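Local coordinates for protein angiotensin-converting enzyme (Anopheles gambiae, PDB 6S1Y) that probably cleaves peptides as a zinc metallopeptidase of the angiotensin-converting enzyme family and is captured here with a gamma-linked glutamate dipeptide at its zinc ion, at residues Ser115-Ala120 with Leu133-Glu138; Glu219-Tyr224 with Thr427-Leu432; Ala328-Phe333 with Leu359-Tyr364; Lys408-Glu411 with Gln415-Ile418. One frame throughout, in Å; residues are numbered along the deposited sequence.

Contact 1. Residues Ser115-Ala120 with Leu133-Glu138; sequences SNYAKA and LSLDPE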
loop_
_atom_site.group_PDB
_atom_site.type_symbol
_atom_site.label_atom_id
_atom_site.label_comp_id
_atom_site.label_asym_id
_atom_site.label_seq_id
_atom_site.Cartn_x
_atom_site.Cartn_y
_atom_site.Cartn_z
ATOM N N SER A 115 -12.093 -2.580 -14.063
ATOM C CA SER A 115 -11.961 -2.406 -15.501
ATOM C C SER A 115 -12.161 -0.951 -15.898
ATOM O O SER A 115 -11.431 -0.425 -16.750
ATOM C CB SER A 115 -12.980 -3.291 -16.214
ATOM O OG SER A 115 -13.075 -2.918 -17.577
ATOM N N ASN A 116 -13.176 -0.299 -15.328
ATOM C CA ASN A 116 -13.430 1.104 -15.634
ATOM C C ASN A 116 -12.228 1.963 -15.248
ATOM O O ASN A 116 -11.826 2.863 -15.995
ATOM C CB ASN A 116 -14.708 1.538 -14.905
ATOM C CG ASN A 116 -14.959 3.015 -14.996
ATOM O OD1 ASN A 116 -14.617 3.766 -14.085
ATOM N ND2 ASN A 116 -15.558 3.451 -16.093
ATOM N N TYR A 117 -11.606 1.653 -14.103
ATOM C CA TYR A 117 -10.430 2.383 -13.638
ATOM C C TYR A 117 -9.250 2.199 -14.580
ATOM O O TYR A 117 -8.580 3.171 -14.957
ATOM C CB TYR A 117 -10.081 1.893 -12.231
ATOM C CG TYR A 117 -8.902 2.556 -11.541
ATOM C CD1 TYR A 117 -7.581 2.237 -11.895
ATOM C CD2 TYR A 117 -9.101 3.451 -10.487
ATOM C CE1 TYR A 117 -6.521 2.815 -11.246
ATOM C CE2 TYR A 117 -8.026 4.041 -9.826
ATOM C CZ TYR A 117 -6.743 3.727 -10.213
ATOM O OH TYR A 117 -5.655 4.307 -9.552
ATOM N N ALA A 118 -8.968 0.951 -14.962
ATOM C CA ALA A 118 -7.759 0.665 -15.736
ATOM C C ALA A 118 -7.863 1.158 -17.171
ATOM O O ALA A 118 -6.840 1.437 -17.803
ATOM C CB ALA A 118 -7.478 -0.833 -15.724
ATOM N N LYS A 119 -9.070 1.290 -17.698
ATOM C CA LYS A 119 -9.261 1.624 -19.101
ATOM C C LYS A 119 -9.495 3.110 -19.366
ATOM O O LYS A 119 -9.661 3.499 -20.521
ATOM C CB LYS A 119 -10.447 0.831 -19.660
ATOM C CG LYS A 119 -10.179 -0.656 -19.924
ATOM C CD LYS A 119 -11.448 -1.335 -20.442
ATOM C CE LYS A 119 -11.150 -2.634 -21.169
ATOM N NZ LYS A 119 -12.307 -3.066 -22.025
ATOM N N ALA A 120 -9.507 3.955 -18.347
ATOM C CA ALA A 120 -9.856 5.350 -18.563
ATOM C C ALA A 120 -8.779 6.064 -19.358
ATOM O O ALA A 120 -7.589 5.858 -19.126
ATOM C CB ALA A 120 -10.049 6.058 -17.226
ATOM N N LEU A 133 -4.164 10.047 -23.249
ATOM C CA LEU A 133 -3.535 10.158 -21.937
ATOM C C LEU A 133 -4.139 9.164 -20.953
ATOM O O LEU A 133 -5.357 8.985 -20.901
ATOM C CB LEU A 133 -3.693 11.574 -21.387
ATOM C CG LEU A 133 -2.838 12.689 -21.995
ATOM C CD1 LEU A 133 -3.220 12.943 -23.422
ATOM C CD2 LEU A 133 -3.010 13.970 -21.165
ATOM N N SER A 134 -3.280 8.529 -20.164
ATOM C CA SER A 134 -3.691 7.609 -19.107
ATOM C C SER A 134 -3.154 8.083 -17.760
ATOM O O SER A 134 -2.283 8.961 -17.688
ATOM C CB SER A 134 -3.178 6.180 -19.351
ATOM O OG SER A 134 -3.517 5.706 -20.631
ATOM N N LEU A 135 -3.661 7.461 -16.689
ATOM C CA LEU A 135 -3.048 7.615 -15.376
ATOM C C LEU A 135 -1.558 7.307 -15.437
ATOM O O LEU A 135 -0.722 8.081 -14.964
ATOM C CB LEU A 135 -3.724 6.677 -14.372
ATOM C CG LEU A 135 -3.088 6.667 -12.985
ATOM C CD1 LEU A 135 -3.161 8.086 -12.393
ATOM C CD2 LEU A 135 -3.751 5.649 -12.057
ATOM N N ASP A 136 -1.211 6.173 -16.030
ATOM C CA ASP A 136 0.148 5.650 -16.029
ATOM C C ASP A 136 0.634 5.674 -17.473
ATOM O O ASP A 136 0.199 4.833 -18.277
ATOM C CB ASP A 136 0.177 4.223 -15.457
ATOM C CG ASP A 136 1.466 3.920 -14.641
ATOM O OD1 ASP A 136 2.580 4.390 -15.041
ATOM O OD2 ASP A 136 1.375 3.200 -13.605
ATOM N N PRO A 137 1.520 6.599 -17.868
ATOM C CA PRO A 137 2.240 7.554 -17.030
ATOM C C PRO A 137 1.806 9.018 -17.078
ATOM O O PRO A 137 2.273 9.796 -16.239
ATOM C CB PRO A 137 3.666 7.440 -17.581
ATOM C CG PRO A 137 3.427 7.274 -19.108
ATOM C CD PRO A 137 2.096 6.521 -19.229
ATOM N N GLU A 138 0.945 9.411 -18.018
ATOM C CA GLU A 138 0.787 10.841 -18.280
ATOM C C GLU A 138 0.237 11.598 -17.064
ATOM O O GLU A 138 0.812 12.606 -16.642
ATOM C CB GLU A 138 -0.102 11.062 -19.500
ATOM C CG GLU A 138 0.568 10.698 -20.825
ATOM C CD GLU A 138 0.563 9.207 -21.096
ATOM O OE1 GLU A 138 -0.224 8.480 -20.431
ATOM O OE2 GLU A 138 1.343 8.760 -21.967
HETATM O O HOH W 1 -5.980 5.605 -16.758
#
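Y117 meets L135 with the outer end of its ring, and this is where the two segments pack most tightly. The phenol oxygen Y117 OH lies 3.4 Å from the methyl carbon L135 CD2, and the same methyl is 4.0 Å from Y117 CZ. The two side chains run obliquely to one another, the methyl standing neither squarely over the ring nor in line with its rim. Although the CB of Y117 leaves its helix on a course that does not aim at L135, CG is anti to the backbone N (chi1 -178°), and the long ring then carries the hydroxyl across.

The rest of the contact is looser and wetter. No direct hydrogen bond joins the segments; instead a water bridges them, donating to A120 O at 2.9 Å and accepting from L135 N at 3.0 Å. It thereby links the chain near the end of helix 100-119 to the first turn of helix 135-145. S134 occupies the N-cap position without using its hydroxyl as a cap. Its amide is taken by the downstream carboxylate, S134 N to E138 OE1 at 3.1 Å and 164°, with the N-H arriving from above the carboxylate plane. That first turn is wide, of pi type, and contains the cis peptide before P137.

The contact thus brings the end of helix 100-119 beside the start of helix 135-145, the intervening loop carrying the C123-C131 disulfide. Helix 149-163 lies alongside: its W159 meets the Y117 ring edge-to-face and also touches L135.

Contact 2. Residues Glu219-Tyr224 with Thr427-Leu432; sequences EQLHAY and TKLVFL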
loop_
_atom_site.group_PDB
_atom_site.type_symbol
_atom_site.label_atom_id
_atom_site.label_comp_id
_atom_site.label_asym_id
_atom_site.label_seq_id
_atom_site.Cartn_x
_atom_site.Cartn_y
_atom_site.Cartn_z
ATOM N N GLU A 219 0.026 17.495 12.092
ATOM C CA GLU A 219 -0.561 18.828 11.947
ATOM C C GLU A 219 0.517 19.900 11.817
ATOM O O GLU A 219 0.332 20.871 11.072
ATOM C CB GLU A 219 -1.534 19.113 13.105
ATOM C CG GLU A 219 -2.784 18.197 12.986
ATOM C CD GLU A 219 -3.893 18.447 14.021
ATOM O OE1 GLU A 219 -5.034 18.078 13.686
ATOM O OE2 GLU A 219 -3.627 18.973 15.135
ATOM N N GLN A 220 1.655 19.749 12.487
ATOM C CA GLN A 220 2.750 20.677 12.258
ATOM C C GLN A 220 3.250 20.605 10.818
ATOM O O GLN A 220 3.535 21.635 10.206
ATOM C CB GLN A 220 3.887 20.399 13.244
ATOM C CG GLN A 220 3.514 20.671 14.707
ATOM C CD GLN A 220 3.177 22.128 14.950
ATOM O OE1 GLN A 220 3.880 23.022 14.485
ATOM N NE2 GLN A 220 2.088 22.369 15.678
ATOM N N LEU A 221 3.358 19.407 10.247
ATOM C CA LEU A 221 3.892 19.279 8.888
ATOM C C LEU A 221 2.908 19.833 7.877
ATOM O O LEU A 221 3.278 20.610 6.989
ATOM C CB LEU A 221 4.181 17.815 8.576
ATOM C CG LEU A 221 4.804 17.542 7.210
ATOM C CD1 LEU A 221 6.147 18.297 7.054
ATOM C CD2 LEU A 221 5.026 16.026 7.007
ATOM N N HIS A 222 1.640 19.401 7.980
ATOM C CA HIS A 222 0.555 19.996 7.214
ATOM C C HIS A 222 0.604 21.513 7.250
ATOM O O HIS A 222 0.399 22.173 6.227
ATOM C CB HIS A 222 -0.773 19.502 7.784
ATOM C CG HIS A 222 -1.975 20.151 7.188
ATOM N ND1 HIS A 222 -2.324 21.452 7.463
ATOM C CD2 HIS A 222 -2.909 19.676 6.333
ATOM C CE1 HIS A 222 -3.411 21.760 6.784
ATOM N NE2 HIS A 222 -3.790 20.697 6.097
ATOM N N ALA A 223 0.866 22.091 8.419
ATOM C CA ALA A 223 0.852 23.551 8.530
ATOM C C ALA A 223 2.008 24.180 7.763
ATOM O O ALA A 223 1.861 25.245 7.163
ATOM C CB ALA A 223 0.903 23.954 9.996
ATOM N N TYR A 224 3.176 23.542 7.776
ATOM C CA TYR A 224 4.308 24.086 7.028
ATOM C C TYR A 224 4.069 23.989 5.527
ATOM O O TYR A 224 4.268 24.960 4.792
ATOM C CB TYR A 224 5.590 23.361 7.422
ATOM C CG TYR A 224 6.828 24.000 6.816
ATOM C CD1 TYR A 224 7.414 25.096 7.419
ATOM C CD2 TYR A 224 7.363 23.542 5.617
ATOM C CE1 TYR A 224 8.516 25.715 6.869
ATOM C CE2 TYR A 224 8.502 24.144 5.056
ATOM C CZ TYR A 224 9.068 25.231 5.686
ATOM O OH TYR A 224 10.165 25.844 5.155
ATOM N N THR A 427 6.895 12.327 2.392
ATOM C CA THR A 427 6.805 11.083 1.643
ATOM C C THR A 427 6.019 10.046 2.421
ATOM O O THR A 427 5.161 9.368 1.860
ATOM C CB THR A 427 8.208 10.526 1.332
ATOM O OG1 THR A 427 8.960 11.481 0.572
ATOM C CG2 THR A 427 8.100 9.209 0.564
ATOM N N LYS A 428 6.312 9.905 3.715
ATOM C CA LYS A 428 5.814 8.794 4.520
ATOM C C LYS A 428 4.882 9.200 5.650
ATOM O O LYS A 428 3.882 8.528 5.875
ATOM C CB LYS A 428 6.991 7.986 5.115
ATOM C CG LYS A 428 8.015 7.547 4.036
ATOM C CD LYS A 428 8.822 6.329 4.426
ATOM C CE LYS A 428 7.956 5.051 4.449
ATOM N NZ LYS A 428 7.699 4.389 3.124
ATOM N N LEU A 429 5.169 10.272 6.385
ATOM C CA LEU A 429 4.336 10.534 7.549
ATOM C C LEU A 429 2.914 10.891 7.135
ATOM O O LEU A 429 1.958 10.444 7.770
ATOM C CB LEU A 429 4.942 11.632 8.412
ATOM C CG LEU A 429 4.106 11.885 9.659
ATOM C CD1 LEU A 429 4.212 10.715 10.617
ATOM C CD2 LEU A 429 4.548 13.149 10.330
ATOM N N VAL A 430 2.747 11.692 6.071
ATOM C CA VAL A 430 1.416 12.143 5.692
ATOM C C VAL A 430 0.514 11.003 5.227
ATOM O O VAL A 430 -0.714 11.175 5.131
ATOM C CB VAL A 430 1.488 13.213 4.584
ATOM C CG1 VAL A 430 2.381 14.369 5.009
ATOM C CG2 VAL A 430 1.973 12.616 3.306
ATOM N N PHE A 431 1.085 9.847 4.912
ATOM C CA PHE A 431 0.301 8.736 4.359
ATOM C C PHE A 431 -0.549 8.054 5.432
ATOM O O PHE A 431 -1.627 7.523 5.131
ATOM C CB PHE A 431 1.274 7.767 3.667
ATOM C CG PHE A 431 0.643 6.498 3.190
ATOM C CD1 PHE A 431 -0.017 6.448 1.981
ATOM C CD2 PHE A 431 0.756 5.345 3.932
ATOM C CE1 PHE A 431 -0.599 5.288 1.547
ATOM C CE2 PHE A 431 0.160 4.175 3.505
ATOM C CZ PHE A 431 -0.516 4.157 2.314
ATOM N N LEU A 432 -0.120 8.076 6.676
ATOM C CA LEU A 432 -0.861 7.357 7.714
ATOM C C LEU A 432 -2.280 7.863 7.896
ATOM O O LEU A 432 -3.214 7.042 7.844
ATOM C CB LEU A 432 -0.069 7.405 9.026
ATOM C CG LEU A 432 1.152 6.483 8.924
ATOM C CD1 LEU A 432 2.360 7.101 9.507
ATOM C CD2 LEU A 432 0.873 5.165 9.618
#
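The junction between helix 414-429 and helix 431-447, marked by L429 and V430, receives L221 from the long helix 203-233. One helix thus packs against the meeting point of two others in the largely helical fold of the angiotensin-converting enzyme family, joining parts of the chain that are some two hundred residues apart.

One methyl does most of the touching. L221 CD2 lies 3.7 Å from V430 CG1, and the two side chains cross at about a right angle. A slacker approach links L221 CD2 with L429 CD2 at 4.4 Å. The leucine reaches this far because its CB already points at the junction and CG continues outward, anti to the backbone N (chi1 -177°). V430 offers the branch that is anti to its own carbonyl carbon.

The helical hydrogen bonding is irregular at the junction: a wider pi-type turn occupies 427-429, and F431 N bonds K428 O at 3.2 Å, a shorter step than the regular i to i+4 pattern seen from A223 N to E219 O. V430 touches L221 and W257, whereas F431 lies in the ligand pocket, touching the bound dipeptide and Y497. Y422 and V426 of helix 414-429 also pack on L221.

All three touching residues are buried and no hydrogen bond joins the segments. The close contacts across them are between methyl groups, which implies hydrophobic and dispersion forces with little directional constraint.

Contact 3. Residues Ala328-Phe333 with Leu359-Tyr364; sequences ASAWDF and LGHIQY. With ZN (zinc ion), chain G; KSN ((2~{S})-2-[[(4~{S})-4-azanyl-5-oxidanyl-5-oxidanylidene-pentanoyl]amino]pentanedioic acid), chain H.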
loop_
_atom_site.group_PDB
_atom_site.type_symbol
_atom_site.label_atom_id
_atom_site.label_comp_id
_atom_site.label_asym_id
_atom_site.label_seq_id
_atom_site.Cartn_x
_atom_site.Cartn_y
_atom_site.Cartn_z
ATOM N N ALA A 328 0.909 -1.170 -9.875
ATOM C CA ALA A 328 1.984 -2.124 -9.645
ATOM C C ALA A 328 1.550 -3.238 -8.711
ATOM O O ALA A 328 0.917 -2.991 -7.688
ATOM C CB ALA A 328 3.203 -1.407 -9.050
ATOM N N SER A 329 1.940 -4.471 -9.032
ATOM C CA SER A 329 1.570 -5.594 -8.179
ATOM C C SER A 329 2.624 -6.684 -8.219
ATOM O O SER A 329 3.466 -6.733 -9.109
ATOM C CB SER A 329 0.210 -6.174 -8.585
ATOM O OG SER A 329 0.172 -6.415 -9.964
ATOM N N ALA A 330 2.557 -7.567 -7.237
ATOM C CA ALA A 330 3.499 -8.662 -7.089
ATOM C C ALA A 330 2.732 -9.947 -6.816
ATOM O O ALA A 330 1.914 -10.001 -5.888
ATOM C CB ALA A 330 4.496 -8.361 -5.965
ATOM N N TRP A 331 3.031 -10.995 -7.605
ATOM C CA TRP A 331 2.181 -12.173 -7.719
ATOM C C TRP A 331 2.899 -13.446 -7.304
ATOM O O TRP A 331 4.034 -13.692 -7.701
ATOM C CB TRP A 331 1.682 -12.342 -9.152
ATOM C CG TRP A 331 0.719 -11.284 -9.574
ATOM C CD1 TRP A 331 0.992 -9.963 -9.783
ATOM C CD2 TRP A 331 -0.673 -11.461 -9.849
ATOM N NE1 TRP A 331 -0.153 -9.305 -10.171
ATOM C CE2 TRP A 331 -1.190 -10.200 -10.206
ATOM C CE3 TRP A 331 -1.535 -12.560 -9.817
ATOM C CZ2 TRP A 331 -2.531 -10.006 -10.537
ATOM C CZ3 TRP A 331 -2.876 -12.366 -10.140
ATOM C CH2 TRP A 331 -3.358 -11.103 -10.499
ATOM N N ASP A 332 2.200 -14.263 -6.523
ATOM C CA ASP A 332 2.653 -15.573 -6.074
ATOM C C ASP A 332 1.790 -16.630 -6.753
ATOM O O ASP A 332 0.559 -16.642 -6.582
ATOM C CB ASP A 332 2.533 -15.686 -4.552
ATOM C CG ASP A 332 3.116 -16.994 -4.011
ATOM O OD1 ASP A 332 3.662 -17.787 -4.824
ATOM O OD2 ASP A 332 3.036 -17.222 -2.772
ATOM N N PHE A 333 2.421 -17.514 -7.523
ATOM C CA PHE A 333 1.673 -18.529 -8.263
ATOM C C PHE A 333 1.679 -19.877 -7.566
ATOM O O PHE A 333 1.266 -20.873 -8.162
ATOM C CB PHE A 333 2.203 -18.649 -9.689
ATOM C CG PHE A 333 1.901 -17.442 -10.531
ATOM C CD1 PHE A 333 2.775 -16.369 -10.572
ATOM C CD2 PHE A 333 0.722 -17.365 -11.239
ATOM C CE1 PHE A 333 2.491 -15.260 -11.326
ATOM C CE2 PHE A 333 0.421 -16.256 -11.985
ATOM C CZ PHE A 333 1.304 -15.195 -12.031
ATOM N N LEU A 359 9.414 -5.786 -4.751
ATOM C CA LEU A 359 10.385 -6.864 -4.584
ATOM C C LEU A 359 10.361 -7.405 -3.172
ATOM O O LEU A 359 10.790 -8.539 -2.954
ATOM C CB LEU A 359 11.814 -6.405 -4.907
ATOM C CG LEU A 359 12.174 -6.239 -6.379
ATOM C CD1 LEU A 359 13.527 -5.533 -6.559
ATOM C CD2 LEU A 359 12.189 -7.596 -7.090
ATOM N N GLY A 360 9.881 -6.607 -2.213
ATOM C CA GLY A 360 9.699 -7.118 -0.867
ATOM C C GLY A 360 8.589 -8.145 -0.794
ATOM O O GLY A 360 8.694 -9.127 -0.056
ATOM N N HIS A 361 7.499 -7.912 -1.538
ATOM C CA HIS A 361 6.459 -8.929 -1.693
ATOM C C HIS A 361 7.057 -10.212 -2.286
ATOM O O HIS A 361 6.856 -11.311 -1.760
ATOM C CB HIS A 361 5.325 -8.412 -2.606
ATOM C CG HIS A 361 4.394 -7.411 -1.976
ATOM N ND1 HIS A 361 3.777 -7.619 -0.761
ATOM C CD2 HIS A 361 3.912 -6.232 -2.441
ATOM C CE1 HIS A 361 2.983 -6.598 -0.491
ATOM N NE2 HIS A 361 3.051 -5.740 -1.492
ATOM N N ILE A 362 7.806 -10.079 -3.389
ATOM C CA ILE A 362 8.405 -11.246 -4.036
ATOM C C ILE A 362 9.280 -12.013 -3.047
ATOM O O ILE A 362 9.142 -13.229 -2.885
ATOM C CB ILE A 362 9.217 -10.829 -5.274
ATOM C CG1 ILE A 362 8.319 -10.220 -6.346
ATOM C CG2 ILE A 362 9.960 -12.045 -5.837
ATOM C CD1 ILE A 362 7.297 -11.163 -6.917
ATOM N N GLN A 363 10.184 -11.305 -2.358
ATOM C CA GLN A 363 11.069 -11.957 -1.401
ATOM C C GLN A 363 10.270 -12.700 -0.341
ATOM O O GLN A 363 10.649 -13.793 0.086
ATOM C CB GLN A 363 11.983 -10.927 -0.751
ATOM C CG GLN A 363 12.979 -11.522 0.232
ATOM C CD GLN A 363 14.007 -12.427 -0.445
ATOM O OE1 GLN A 363 14.426 -13.436 0.131
ATOM N NE2 GLN A 363 14.419 -12.062 -1.663
ATOM N N TYR A 364 9.170 -12.119 0.118
ATOM C CA TYR A 364 8.359 -12.804 1.112
ATOM C C TYR A 364 7.823 -14.104 0.521
ATOM O O TYR A 364 7.925 -15.172 1.137
ATOM C CB TYR A 364 7.236 -11.876 1.572
ATOM C CG TYR A 364 6.721 -12.024 3.003
ATOM C CD1 TYR A 364 6.946 -13.164 3.761
ATOM C CD2 TYR A 364 5.981 -10.986 3.583
ATOM C CE1 TYR A 364 6.438 -13.274 5.073
ATOM C CE2 TYR A 364 5.487 -11.073 4.875
ATOM C CZ TYR A 364 5.707 -12.215 5.624
ATOM O OH TYR A 364 5.184 -12.253 6.908
HETATM ZN ZN ZN G . 2.204 -3.925 -1.457
HETATM C C10 KSN H . -2.788 -5.736 -5.250
HETATM C C13 KSN H . 0.818 -3.387 -3.492
HETATM C C17 KSN H . -0.622 2.982 -3.103
HETATM C C02 KSN H . 0.569 2.280 -2.441
HETATM C C03 KSN H . 0.669 0.766 -2.677
HETATM C C04 KSN H . -0.072 0.202 -3.879
HETATM C C05 KSN H . 0.816 -0.513 -4.930
HETATM C C07 KSN H . -0.218 -2.842 -4.507
HETATM C C08 KSN H . -0.911 -3.931 -5.316
HETATM C C09 KSN H . -1.829 -4.824 -4.460
HETATM N N01 KSN H . 0.547 2.499 -0.990
HETATM N N06 KSN H . 0.680 -1.943 -5.244
HETATM O O11 KSN H . -3.046 -5.472 -6.465
HETATM O O12 KSN H . -3.342 -6.749 -4.699
HETATM O O14 KSN H . 1.992 -3.607 -3.899
HETATM O O15 KSN H . 0.538 -3.573 -2.292
HETATM O O16 KSN H . 1.597 0.132 -5.565
HETATM O O18 KSN H . -0.482 3.380 -4.291
HETATM O O19 KSN H . -1.728 3.196 -2.538
#
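H361 presents its imidazole to the zinc ion by the ring edge, while A330 from the neighbouring strand approaches the same side chain obliquely. The metal is bound by H361 NE2 at 2.0 Å, and carboxylate oxygen O14 of the bound dipeptide lies near the plane of the ring, also at its edge. On the far side of the imidazole, H361 ND1 is hydrogen-bonded to H384, which fixes the rotation of the ring. The second flat group, the W331 indole, has S329 OG at its edge: W331 NE1 donates to S329 OG at 2.9 Å in the indole plane, 14° from it, and W38 meets the indole edge-to-face.

Between the two segments the packing is apolar. A330 CB comes within 3.5 Å of H361 CB and 4.1 Å of I362 CD1, and the short strand and helix segments run nearly parallel, 12° apart. Y365, next along the helix, hydrogen-bonds A330 O. H357 and H361 belong to the HExxH helix of zinc peptidases. With E385 from helix 381-395 they bind the metal, as in the gluzincin arrangement.

The same dipeptide carboxylate reaches the zinc unevenly, with O15 at 1.9 Å and O14 at 2.5 Å. Strand 329-332, paired antiparallel with 339-342, borders the pocket. Just before it, A328 O accepts a bent hydrogen bond (137°) from the dipeptide amide N06. K485, Q255, Y494 and Y497 supply further hydrogen bonds to the ligand.

Contact 4. Residues Lys408-Glu411 with Gln415-Ile418; sequences KDYE and QVKI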
loop_
_atom_site.group_PDB
_atom_site.type_symbol
_atom_site.label_atom_id
_atom_site.label_comp_id
_atom_site.label_asym_id
_atom_site.label_seq_id
_atom_site.Cartn_x
_atom_site.Cartn_y
_atom_site.Cartn_z
ATOM N N LYS A 408 25.781 12.881 -5.511
ATOM C CA LYS A 408 27.129 13.429 -5.506
ATOM C C LYS A 408 27.477 13.929 -4.108
ATOM O O LYS A 408 26.603 14.256 -3.298
ATOM C CB LYS A 408 27.248 14.565 -6.522
ATOM C CG LYS A 408 26.831 14.173 -7.946
ATOM C CD LYS A 408 27.735 13.082 -8.508
ATOM C CE LYS A 408 26.930 11.971 -9.186
ATOM N NZ LYS A 408 27.757 10.736 -9.441
ATOM N N ASP A 409 28.772 13.985 -3.822
ATOM C CA ASP A 409 29.184 14.382 -2.487
ATOM C C ASP A 409 28.853 15.855 -2.255
ATOM O O ASP A 409 28.694 16.643 -3.189
ATOM C CB ASP A 409 30.673 14.126 -2.270
ATOM C CG ASP A 409 30.988 13.750 -0.827
ATOM O OD1 ASP A 409 30.144 14.016 0.059
ATOM O OD2 ASP A 409 32.072 13.179 -0.573
ATOM N N TYR A 410 28.735 16.215 -0.985
ATOM C CA TYR A 410 28.321 17.558 -0.614
ATOM C C TYR A 410 28.706 17.779 0.841
ATOM O O TYR A 410 28.859 16.826 1.610
ATOM C CB TYR A 410 26.808 17.735 -0.799
ATOM C CG TYR A 410 26.053 16.760 0.068
ATOM C CD1 TYR A 410 25.730 15.490 -0.400
ATOM C CD2 TYR A 410 25.726 17.081 1.377
ATOM C CE1 TYR A 410 25.071 14.570 0.405
ATOM C CE2 TYR A 410 25.061 16.172 2.191
ATOM C CZ TYR A 410 24.733 14.916 1.698
ATOM O OH TYR A 410 24.076 14.019 2.518
ATOM N N GLU A 411 28.834 19.047 1.212
ATOM C CA GLU A 411 29.054 19.392 2.605
ATOM C C GLU A 411 27.760 19.193 3.395
ATOM O O GLU A 411 26.719 19.781 3.065
ATOM C CB GLU A 411 29.532 20.834 2.714
ATOM C CG GLU A 411 29.989 21.224 4.126
ATOM C CD GLU A 411 31.133 20.355 4.646
ATOM O OE1 GLU A 411 31.981 19.914 3.824
ATOM O OE2 GLU A 411 31.170 20.118 5.876
ATOM N N GLN A 415 21.124 22.097 7.858
ATOM C CA GLN A 415 20.037 22.415 6.936
ATOM C C GLN A 415 19.830 21.313 5.911
ATOM O O GLN A 415 18.680 21.001 5.550
ATOM C CB GLN A 415 20.292 23.733 6.227
ATOM C CG GLN A 415 20.146 24.922 7.150
ATOM C CD GLN A 415 21.347 25.088 8.063
ATOM O OE1 GLN A 415 22.481 24.951 7.629
ATOM N NE2 GLN A 415 21.096 25.354 9.329
ATOM N N VAL A 416 20.917 20.722 5.426
ATOM C CA VAL A 416 20.791 19.530 4.603
ATOM C C VAL A 416 20.026 18.459 5.373
ATOM O O VAL A 416 19.159 17.771 4.820
ATOM C CB VAL A 416 22.178 19.045 4.143
ATOM C CG1 VAL A 416 22.052 17.790 3.307
ATOM C CG2 VAL A 416 22.875 20.145 3.351
ATOM N N LYS A 417 20.287 18.340 6.666
ATOM C CA LYS A 417 19.569 17.327 7.429
ATOM C C LYS A 417 18.076 17.656 7.557
ATOM O O LYS A 417 17.244 16.734 7.517
ATOM C CB LYS A 417 20.240 17.141 8.781
ATOM C CG LYS A 417 21.377 16.134 8.692
ATOM C CD LYS A 417 22.386 16.273 9.820
ATOM C CE LYS A 417 21.742 16.204 11.191
ATOM N NZ LYS A 417 22.776 15.907 12.248
ATOM N N ILE A 418 17.710 18.940 7.664
ATOM C CA ILE A 418 16.293 19.308 7.680
ATOM C C ILE A 418 15.641 18.987 6.329
ATOM O O ILE A 418 14.572 18.372 6.277
ATOM C CB ILE A 418 16.133 20.796 8.059
ATOM C CG1 ILE A 418 16.722 21.083 9.458
ATOM C CG2 ILE A 418 14.683 21.209 8.038
ATOM C CD1 ILE A 418 16.076 20.308 10.585
#
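Apolar contact between Y410 and V416 joins the loop segment 408-411 to the start of helix 414-429. Y410 CE2 lies 3.6 Å from V416 CG1, the methyl meeting the ring obliquely. Both side chains set out towards each other. In Y410 the ring is lodged between the backbone N and the carbonyl carbon (chi1 60°), while V416 sends CG1 anti to its own N (chi1 179°) and thereby brings that methyl to the ring. The other methyl, V416 CG2, comes to 3.9 Å from the backbone oxygen E411 O, an ordinary van der Waals approach. P398 and K402 of helix 398-403, with K271, also touch the tyrosine.

The polar bonds do not cross the contact. In the loop, Y410 N donates to D409 OD1 at 2.8 Å; the bond is bent, at 139°, and reaches the oxygen on its anti side. The carbonyl oxygen K408 O lies in the plane of the Y410 ring, at its edge. D413, in the short link just before helix 414-429, accepts the amide V416 N through its side-chain oxygen OD1.

Among charged groups, K417 NZ forms a salt bridge with E414, its chain leading away from the loop.

Direct contact between the segments therefore rests mainly on the apolar tyrosine-valine pair, beside one methyl-to-carbonyl approach; the polar bonds lie within the loop and at the start of helix 414-429.

In the fold
Contact 3 lies closest to the centre of the chain and is the one that carries the zinc chemistry; contact 2 is buried and apolar, with the adjacent F431 in the pocket. These two lie on opposite sides of the chain's centre. Contact 1 is partly buried, relies on a bridging water, and comes within about 6 Å of contact 3 at the nearest atoms without touching it. Contact 4 is the most peripheral, about 30 Å from the centre, where a loop folds back on the helix that follows it. That helix, 414-429, is shared with contact 2, so its start packs near the surface while its end meets the interior.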